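Local coordinates for protein polyketide biosynthesis 3-hydroxy-3-methylglutaryl-ACP synthase PksG (Bacillus subtilis, PDB 4YXV) that catalyses the aldol condensation of an acetyl group carried by an acyl-carrier protein with a beta-ketothioester polyketide intermediate during bacillaene biosynthesis, at residues 20-25 / 359-364; 383-388 / 406-411. The protein carries 1 engineered substitution. All coordinates share one frame; numbering follows the deposited sequence.

Contact 1: 20-25 / 359-364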
ATOM      1  N   VAL B  20     -21.104  -4.102 -24.412  1.00 62.55           N
ATOM      2  CA  VAL B  20     -21.454  -5.090 -23.399  1.00 66.59           C
ATOM      3  C   VAL B  20     -22.713  -5.871 -23.866  1.00 72.20           C
ATOM      4  O   VAL B  20     -22.776  -7.096 -23.716  1.00 67.63           O
ATOM      5  CB  VAL B  20     -21.596  -4.415 -22.019  1.00 63.58           C
ATOM      6  CG1 VAL B  20     -22.091  -5.376 -20.962  1.00 65.32           C
ATOM      7  CG2 VAL B  20     -20.257  -3.852 -21.570  1.00 65.60           C
ATOM      8  N   MET B  21     -23.671  -5.152 -24.458  1.00 78.16           N
ATOM      9  CA  MET B  21     -24.868  -5.730 -25.101  1.00 87.85           C
ATOM     10  C   MET B  21     -24.474  -6.832 -26.071  1.00 82.22           C
ATOM     11  O   MET B  21     -24.895  -7.966 -25.954  1.00 79.98           O
ATOM     12  CB  MET B  21     -25.616  -4.650 -25.934  1.00103.19           C
ATOM     13  CG  MET B  21     -27.101  -4.840 -26.138  1.00120.11           C
ATOM     14  SD  MET B  21     -28.205  -4.288 -24.807  1.00146.31           S
ATOM     15  CE  MET B  21     -27.481  -2.729 -24.282  1.00143.71           C
ATOM     16  N   GLU B  22     -23.680  -6.458 -27.061  1.00 77.30           N
ATOM     17  CA  GLU B  22     -23.151  -7.404 -28.031  1.00 77.82           C
ATOM     18  C   GLU B  22     -22.595  -8.629 -27.293  1.00 70.37           C
ATOM     19  O   GLU B  22     -22.843  -9.754 -27.703  1.00 69.10           O
ATOM     20  CB  GLU B  22     -22.071  -6.718 -28.903  1.00 86.09           C
ATOM     21  CG  GLU B  22     -21.772  -7.339 -30.273  1.00 87.28           C
ATOM     22  CD  GLU B  22     -20.619  -6.649 -31.031  1.00 91.33           C
ATOM     23  OE1 GLU B  22     -19.805  -7.370 -31.658  1.00 93.98           O
ATOM     24  OE2 GLU B  22     -20.517  -5.397 -31.008  1.00 81.31           O
ATOM     25  N   LEU B  23     -21.864  -8.410 -26.196  1.00 68.48           N
ATOM     26  CA  LEU B  23     -21.264  -9.512 -25.432  1.00 66.86           C
ATOM     27  C   LEU B  23     -22.315 -10.375 -24.760  1.00 72.72           C
ATOM     28  O   LEU B  23     -22.162 -11.591 -24.707  1.00 74.30           O
ATOM     29  CB  LEU B  23     -20.276  -9.007 -24.377  1.00 64.12           C
ATOM     30  CG  LEU B  23     -19.700 -10.082 -23.438  1.00 62.87           C
ATOM     31  CD1 LEU B  23     -19.097 -11.265 -24.183  1.00 67.51           C
ATOM     32  CD2 LEU B  23     -18.638  -9.468 -22.544  1.00 65.22           C
ATOM     33  N   ALA B  24     -23.354  -9.746 -24.212  1.00 81.78           N
ATOM     34  CA  ALA B  24     -24.491 -10.487 -23.652  1.00 81.93           C
ATOM     35  C   ALA B  24     -25.050 -11.456 -24.694  1.00 81.97           C
ATOM     36  O   ALA B  24     -25.060 -12.657 -24.448  1.00 81.07           O
ATOM     37  CB  ALA B  24     -25.584  -9.547 -23.161  1.00 80.44           C
ATOM     38  N   LYS B  25     -25.471 -10.935 -25.854  1.00 78.82           N
ATOM     39  CA  LYS B  25     -25.953 -11.777 -26.958  1.00 77.59           C
ATOM     40  C   LYS B  25     -25.009 -12.978 -27.165  1.00 77.93           C
ATOM     41  O   LYS B  25     -25.425 -14.115 -27.023  1.00 81.80           O
ATOM     42  CB  LYS B  25     -26.109 -11.000 -28.275  1.00 77.01           C
ATOM     43  CG  LYS B  25     -26.955  -9.739 -28.230  1.00 81.95           C
ATOM     44  CD  LYS B  25     -28.441  -9.999 -28.044  1.00 91.28           C
ATOM     45  CE  LYS B  25     -29.304  -8.707 -28.135  1.00 95.86           C
ATOM     46  NZ  LYS B  25     -28.559  -7.444 -28.462  1.00 95.10           N
ATOM     47  N   ARG B 359     -11.273   5.053 -28.758  1.00 40.35           N
ATOM     48  CA  ARG B 359     -10.744   3.678 -28.553  1.00 41.96           C
ATOM     49  C   ARG B 359     -11.208   2.724 -29.636  1.00 40.65           C
ATOM     50  O   ARG B 359     -12.128   3.041 -30.370  1.00 40.67           O
ATOM     51  CB  ARG B 359     -11.154   3.114 -27.189  1.00 41.14           C
ATOM     52  CG  ARG B 359     -10.667   3.951 -26.036  1.00 43.98           C
ATOM     53  CD  ARG B 359     -11.335   3.542 -24.754  1.00 44.77           C
ATOM     54  NE  ARG B 359     -12.760   3.816 -24.798  1.00 45.70           N
ATOM     55  CZ  ARG B 359     -13.653   3.294 -23.964  1.00 45.15           C
ATOM     56  NH1 ARG B 359     -13.279   2.468 -22.996  1.00 40.94           N
ATOM     57  NH2 ARG B 359     -14.934   3.587 -24.127  1.00 45.97           N
ATOM     58  N   TYR B 360     -10.610   1.536 -29.670  1.00 40.40           N
ATOM     59  CA  TYR B 360     -10.865   0.544 -30.703  1.00 43.57           C
ATOM     60  C   TYR B 360     -11.900  -0.445 -30.227  1.00 49.93           C
ATOM     61  O   TYR B 360     -11.727  -1.065 -29.181  1.00 50.89           O
ATOM     62  CB  TYR B 360      -9.587  -0.205 -30.997  1.00 43.23           C
ATOM     63  CG  TYR B 360      -9.666  -1.266 -32.047  1.00 47.73           C
ATOM     64  CD1 TYR B 360      -9.439  -0.972 -33.390  1.00 50.85           C
ATOM     65  CD2 TYR B 360      -9.903  -2.601 -31.704  1.00 49.74           C
ATOM     66  CE1 TYR B 360      -9.460  -1.978 -34.359  1.00 50.61           C
ATOM     67  CE2 TYR B 360      -9.940  -3.610 -32.666  1.00 46.04           C
ATOM     68  CZ  TYR B 360      -9.715  -3.296 -33.987  1.00 47.04           C
ATOM     69  OH  TYR B 360      -9.772  -4.291 -34.936  1.00 49.20           O
ATOM     70  N   GLN B 361     -12.971  -0.623 -31.004  1.00 54.67           N
ATOM     71  CA  GLN B 361     -14.013  -1.555 -30.622  1.00 52.79           C
ATOM     72  C   GLN B 361     -13.676  -2.973 -31.030  1.00 51.00           C
ATOM     73  O   GLN B 361     -13.690  -3.281 -32.210  1.00 58.08           O
ATOM     74  CB  GLN B 361     -15.345  -1.200 -31.255  1.00 52.36           C
ATOM     75  CG  GLN B 361     -16.361  -2.269 -30.898  1.00 54.77           C
ATOM     76  CD  GLN B 361     -17.772  -1.857 -31.136  1.00 58.26           C
ATOM     77  OE1 GLN B 361     -18.045  -0.826 -31.748  1.00 59.71           O
ATOM     78  NE2 GLN B 361     -18.694  -2.667 -30.634  1.00 60.94           N
ATOM     79  N   LEU B 362     -13.418  -3.839 -30.060  1.00 47.73           N
ATOM     80  CA  LEU B 362     -13.206  -5.236 -30.356  1.00 46.42           C
ATOM     81  C   LEU B 362     -14.477  -5.821 -30.920  1.00 49.01           C
ATOM     82  O   LEU B 362     -15.586  -5.407 -30.574  1.00 52.15           O
ATOM     83  CB  LEU B 362     -12.839  -6.021 -29.101  1.00 47.02           C
ATOM     84  CG  LEU B 362     -11.546  -5.664 -28.378  1.00 47.85           C
ATOM     85  CD1 LEU B 362     -11.424  -6.495 -27.108  1.00 47.23           C
ATOM     86  CD2 LEU B 362     -10.347  -5.870 -29.282  1.00 48.54           C
ATOM     87  N   SER B 363     -14.299  -6.782 -31.807  1.00 51.24           N
ATOM     88  CA  SER B 363     -15.367  -7.648 -32.242  1.00 53.84           C
ATOM     89  C   SER B 363     -15.284  -8.871 -31.346  1.00 57.75           C
ATOM     90  O   SER B 363     -14.244  -9.133 -30.740  1.00 61.63           O
ATOM     91  CB  SER B 363     -15.122  -8.077 -33.679  1.00 55.12           C
ATOM     92  OG  SER B 363     -14.169  -9.133 -33.716  1.00 54.49           O
ATOM     93  N   MET B 364     -16.362  -9.635 -31.278  1.00 58.54           N
ATOM     94  CA  MET B 364     -16.388 -10.830 -30.428  1.00 58.45           C
ATOM     95  C   MET B 364     -15.319 -11.813 -30.797  1.00 52.22           C
ATOM     96  O   MET B 364     -14.854 -12.562 -29.966  1.00 51.21           O
ATOM     97  CB  MET B 364     -17.757 -11.535 -30.494  1.00 67.10           C
ATOM     98  CG  MET B 364     -18.668 -11.363 -29.286  1.00 70.58           C
ATOM     99  SD  MET B 364     -18.225 -10.080 -28.130  1.00 70.45           S
ATOM    100  CE  MET B 364     -19.134  -8.684 -28.754  1.00 72.98           C
TER
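Gln361, Ser363 and Met364 meet Glu22 and Leu23 where two helix starts of this thiolase-like, HMG-CoA synthase fold come together. Helix 20-27 follows strand 16-19 directly, and strand 360-361, which runs beside 16-19 in a small mixed sheet, is soon followed by helix 364-373; joining the strands therefore brings the helices close. Gln361 comes first. Its chain is extended, with CG anti to the backbone N (chi1 176°), and this carries the amide out to Glu22, whose OE2 is 3.3 Å from Gln361 NE2. The two planes are turned 48° against each other and the angle is too poor for a hydrogen bond, but a neutral amide is a compatible neighbour for a carboxylate here. Beyond Leu362, Ser363 is the N-cap of helix 364-373: OG makes a weak bond to Glu365 N, and Glu366 OE1 accepts from Ser363 N. A short polar side chain suits this place. Glu22 OE1 also lies near that helix start, 4.1 Å from Met364 N, and the helix dipole would probably favour its negative charge. Met364 and Glu22 together make most of the contact. The methionine chain runs past that of Glu22 in the opposite direction and bends at chi2 and chi3, bringing the terminal methyl against the extended glutamate, with Met364 CE 3.3 Å from Glu22 CG. A flexible thioether can lie along both the aliphatic part of Glu22 and the helix backbone, where CE is 3.8 Å from Leu23 N. Leu23, buried against Leu18 and Glu165, completes the apolar side with its CD1 4.2 Å from Met364 SD.

Contact 2: 383-388 / 406-411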
ATOM      1  N   ASN B 383       9.352 -14.915 -18.669  1.00 45.83           N
ATOM      2  CA  ASN B 383       9.826 -14.436 -19.985  1.00 45.01           C
ATOM      3  C   ASN B 383       8.752 -14.527 -21.025  1.00 45.61           C
ATOM      4  O   ASN B 383       8.077 -15.525 -21.124  1.00 49.08           O
ATOM      5  CB  ASN B 383      10.978 -15.267 -20.526  1.00 44.31           C
ATOM      6  CG  ASN B 383      12.148 -15.310 -19.583  1.00 48.43           C
ATOM      7  OD1 ASN B 383      12.977 -14.400 -19.566  1.00 49.28           O
ATOM      8  ND2 ASN B 383      12.235 -16.377 -18.795  1.00 49.08           N
ATOM      9  N   VAL B 384       8.592 -13.479 -21.811  1.00 45.88           N
ATOM     10  CA  VAL B 384       7.650 -13.511 -22.897  1.00 43.66           C
ATOM     11  C   VAL B 384       7.932 -12.298 -23.757  1.00 48.33           C
ATOM     12  O   VAL B 384       8.316 -11.250 -23.233  1.00 49.23           O
ATOM     13  CB  VAL B 384       6.192 -13.516 -22.379  1.00 42.89           C
ATOM     14  CG1 VAL B 384       5.827 -12.216 -21.671  1.00 44.02           C
ATOM     15  CG2 VAL B 384       5.215 -13.776 -23.516  1.00 45.32           C
ATOM     16  N   LYS B 385       7.745 -12.453 -25.065  1.00 55.33           N
ATOM     17  CA  LYS B 385       7.761 -11.319 -26.004  1.00 60.20           C
ATOM     18  C   LYS B 385       6.345 -11.141 -26.472  1.00 61.37           C
ATOM     19  O   LYS B 385       5.620 -12.110 -26.627  1.00 67.44           O
ATOM     20  CB  LYS B 385       8.627 -11.551 -27.225  1.00 59.22           C
ATOM     21  CG  LYS B 385      10.111 -11.590 -26.898  1.00 64.16           C
ATOM     22  CD  LYS B 385      10.794 -12.752 -27.586  1.00 70.65           C
ATOM     23  CE  LYS B 385      12.171 -13.042 -27.019  1.00 67.05           C
ATOM     24  NZ  LYS B 385      13.002 -11.809 -27.064  1.00 65.94           N
ATOM     25  N   LEU B 386       5.947  -9.910 -26.703  1.00 59.83           N
ATOM     26  CA  LEU B 386       4.560  -9.648 -27.034  1.00 63.12           C
ATOM     27  C   LEU B 386       4.435  -9.215 -28.462  1.00 66.13           C
ATOM     28  O   LEU B 386       5.223  -8.403 -28.940  1.00 67.94           O
ATOM     29  CB  LEU B 386       3.987  -8.584 -26.110  1.00 61.62           C
ATOM     30  CG  LEU B 386       3.705  -9.170 -24.732  1.00 60.99           C
ATOM     31  CD1 LEU B 386       3.952  -8.178 -23.614  1.00 63.10           C
ATOM     32  CD2 LEU B 386       2.280  -9.668 -24.720  1.00 61.70           C
ATOM     33  N   ASP B 387       3.441  -9.783 -29.137  1.00 70.90           N
ATOM     34  CA  ASP B 387       3.112  -9.432 -30.510  1.00 70.02           C
ATOM     35  C   ASP B 387       2.106  -8.274 -30.484  1.00 64.28           C
ATOM     36  O   ASP B 387       1.000  -8.413 -29.973  1.00 61.65           O
ATOM     37  CB  ASP B 387       2.533 -10.671 -31.209  1.00 77.69           C
ATOM     38  CG  ASP B 387       2.369 -10.495 -32.715  1.00 82.87           C
ATOM     39  OD1 ASP B 387       3.157  -9.761 -33.343  1.00 83.21           O
ATOM     40  OD2 ASP B 387       1.439 -11.120 -33.263  1.00 82.23           O
ATOM     41  N   PHE B 388       2.507  -7.130 -31.014  1.00 61.88           N
ATOM     42  CA  PHE B 388       1.679  -5.927 -30.982  1.00 68.05           C
ATOM     43  C   PHE B 388       0.662  -5.938 -32.105  1.00 75.60           C
ATOM     44  O   PHE B 388      -0.274  -5.132 -32.104  1.00 80.70           O
ATOM     45  CB  PHE B 388       2.532  -4.670 -31.121  1.00 65.51           C
ATOM     46  CG  PHE B 388       3.325  -4.340 -29.911  1.00 68.64           C
ATOM     47  CD1 PHE B 388       4.208  -5.259 -29.364  1.00 69.52           C
ATOM     48  CD2 PHE B 388       3.215  -3.097 -29.333  1.00 69.99           C
ATOM     49  CE1 PHE B 388       4.959  -4.949 -28.251  1.00 68.88           C
ATOM     50  CE2 PHE B 388       3.967  -2.781 -28.220  1.00 74.13           C
ATOM     51  CZ  PHE B 388       4.838  -3.709 -27.678  1.00 70.86           C
ATOM     52  N   LEU B 406       3.508  -2.792 -23.065  1.00 38.09           N
ATOM     53  CA  LEU B 406       4.432  -3.783 -22.578  1.00 36.38           C
ATOM     54  C   LEU B 406       4.999  -4.554 -23.742  1.00 42.81           C
ATOM     55  O   LEU B 406       4.266  -5.259 -24.425  1.00 43.13           O
ATOM     56  CB  LEU B 406       3.753  -4.744 -21.636  1.00 34.57           C
ATOM     57  CG  LEU B 406       4.668  -5.863 -21.110  1.00 34.28           C
ATOM     58  CD1 LEU B 406       5.797  -5.332 -20.261  1.00 33.84           C
ATOM     59  CD2 LEU B 406       3.873  -6.855 -20.291  1.00 34.38           C
ATOM     60  N   GLU B 407       6.310  -4.406 -23.955  1.00 49.43           N
ATOM     61  CA  GLU B 407       7.044  -5.089 -25.020  1.00 47.26           C
ATOM     62  C   GLU B 407       7.391  -6.491 -24.566  1.00 45.47           C
ATOM     63  O   GLU B 407       6.997  -7.450 -25.192  1.00 42.82           O
ATOM     64  CB  GLU B 407       8.326  -4.332 -25.363  1.00 51.60           C
ATOM     65  CG  GLU B 407       8.952  -4.756 -26.684  1.00 57.04           C
ATOM     66  CD  GLU B 407      10.329  -4.152 -26.921  1.00 61.07           C
ATOM     67  OE1 GLU B 407      10.498  -2.917 -26.756  1.00 59.03           O
ATOM     68  OE2 GLU B 407      11.250  -4.926 -27.275  1.00 66.55           O
ATOM     69  N   GLU B 408       8.144  -6.622 -23.481  1.00 47.12           N
ATOM     70  CA  GLU B 408       8.458  -7.962 -22.998  1.00 48.20           C
ATOM     71  C   GLU B 408       8.845  -8.077 -21.536  1.00 42.85           C
ATOM     72  O   GLU B 408       9.140  -7.095 -20.844  1.00 40.49           O
ATOM     73  CB  GLU B 408       9.561  -8.592 -23.843  1.00 51.97           C
ATOM     74  CG  GLU B 408      10.893  -7.863 -23.776  1.00 55.71           C
ATOM     75  CD  GLU B 408      12.070  -8.761 -24.090  1.00 53.58           C
ATOM     76  OE1 GLU B 408      13.057  -8.248 -24.674  1.00 50.42           O
ATOM     77  OE2 GLU B 408      11.999  -9.969 -23.748  1.00 53.62           O
ATOM     78  N   ILE B 409       8.817  -9.318 -21.088  1.00 37.90           N
ATOM     79  CA  ILE B 409       9.181  -9.655 -19.739  1.00 38.38           C
ATOM     80  C   ILE B 409      10.376 -10.539 -19.853  1.00 41.37           C
ATOM     81  O   ILE B 409      10.358 -11.522 -20.610  1.00 43.90           O
ATOM     82  CB  ILE B 409       8.041 -10.406 -19.018  1.00 37.72           C
ATOM     83  CG1 ILE B 409       6.785  -9.517 -19.002  1.00 35.83           C
ATOM     84  CG2 ILE B 409       8.455 -10.800 -17.602  1.00 36.82           C
ATOM     85  CD1 ILE B 409       5.651 -10.030 -18.160  1.00 34.81           C
ATOM     86  N   SER B 410      11.422 -10.184 -19.121  1.00 43.37           N
ATOM     87  CA  SER B 410      12.666 -10.926 -19.176  1.00 46.93           C
ATOM     88  C   SER B 410      13.205 -11.149 -17.784  1.00 47.90           C
ATOM     89  O   SER B 410      13.520 -10.198 -17.088  1.00 49.93           O
ATOM     90  CB  SER B 410      13.686 -10.170 -20.022  1.00 49.50           C
ATOM     91  OG  SER B 410      14.989 -10.650 -19.756  1.00 54.80           O
ATOM     92  N   GLU B 411      13.298 -12.415 -17.385  1.00 51.27           N
ATOM     93  CA  GLU B 411      13.674 -12.808 -16.013  1.00 48.91           C
ATOM     94  C   GLU B 411      12.957 -11.955 -14.997  1.00 46.38           C
ATOM     95  O   GLU B 411      13.562 -11.359 -14.131  1.00 42.12           O
ATOM     96  CB  GLU B 411      15.181 -12.774 -15.840  1.00 51.39           C
ATOM     97  CG  GLU B 411      15.880 -13.839 -16.683  1.00 57.70           C
ATOM     98  CD  GLU B 411      15.429 -15.256 -16.342  1.00 61.83           C
ATOM     99  OE1 GLU B 411      15.404 -15.583 -15.128  1.00 67.03           O
ATOM    100  OE2 GLU B 411      15.087 -16.030 -17.274  1.00 58.26           O
TER
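The short strand 384-385 forms one margin of a three-stranded antiparallel sheet, paired here with strand 403-410. Val384 and Ile409 are a hydrogen-bonded pair, exchanging two backbone bonds: Val384 N to Ile409 O and Ile409 N to Val384 O, each 2.9 Å. Their branched side chains suit a strand and cross on one face, Val384 CG1 being 3.9 Å from Ile409 CB. On the other face, the non-hydrogen-bonded pair Lys385 and Glu408 lie side by side in a long salt bridge, NZ to OE2 3.9 Å. Leu386 N continues the pairing to Glu407 O at 3.1 Å, and Leu386 CD1 packs 3.5 Å from Leu406 CG. At the far end Asn383 uses both halves of its amide: OD1 accepts from Glu411 N (3.0 Å), which sits 50° out of the carbonyl plane, and ND2 donates to Glu411 OE2 (3.3 Å). With CG anti to its own carbonyl carbon (chi1 -73°), Phe388 sets its ring edge against Glu407 CA. Arg417 makes a cation-pi contact with that ring. Strand 413-419 flanks 403-410 on its other side, where Glu407 and Glu408 both face Lys415 in a classic beta bulge.

The two contacts follow each other along the chain: contact 1 closes at Met364, and helix 364-373, which starts there, leads on toward contact 2. Their centres are 27 Å apart and their nearest atoms about 10 Å, so they do not touch. They are connected indirectly: Tyr360 of contact 1 packs on Ile394 and Ser397 from the loop between the two segments of contact 2, while Pro47 and Tyr48, just after strand 41-44 of the small sheet beside contact 1, touch Leu386 and Phe388. Both contacts lie away from the catalytic residues inferred by similarity, Glu82, His250 and position 114, an engineered alanine. The centres of contacts 1 and 2 lie about 22 and 26 Å from the centre of the chain.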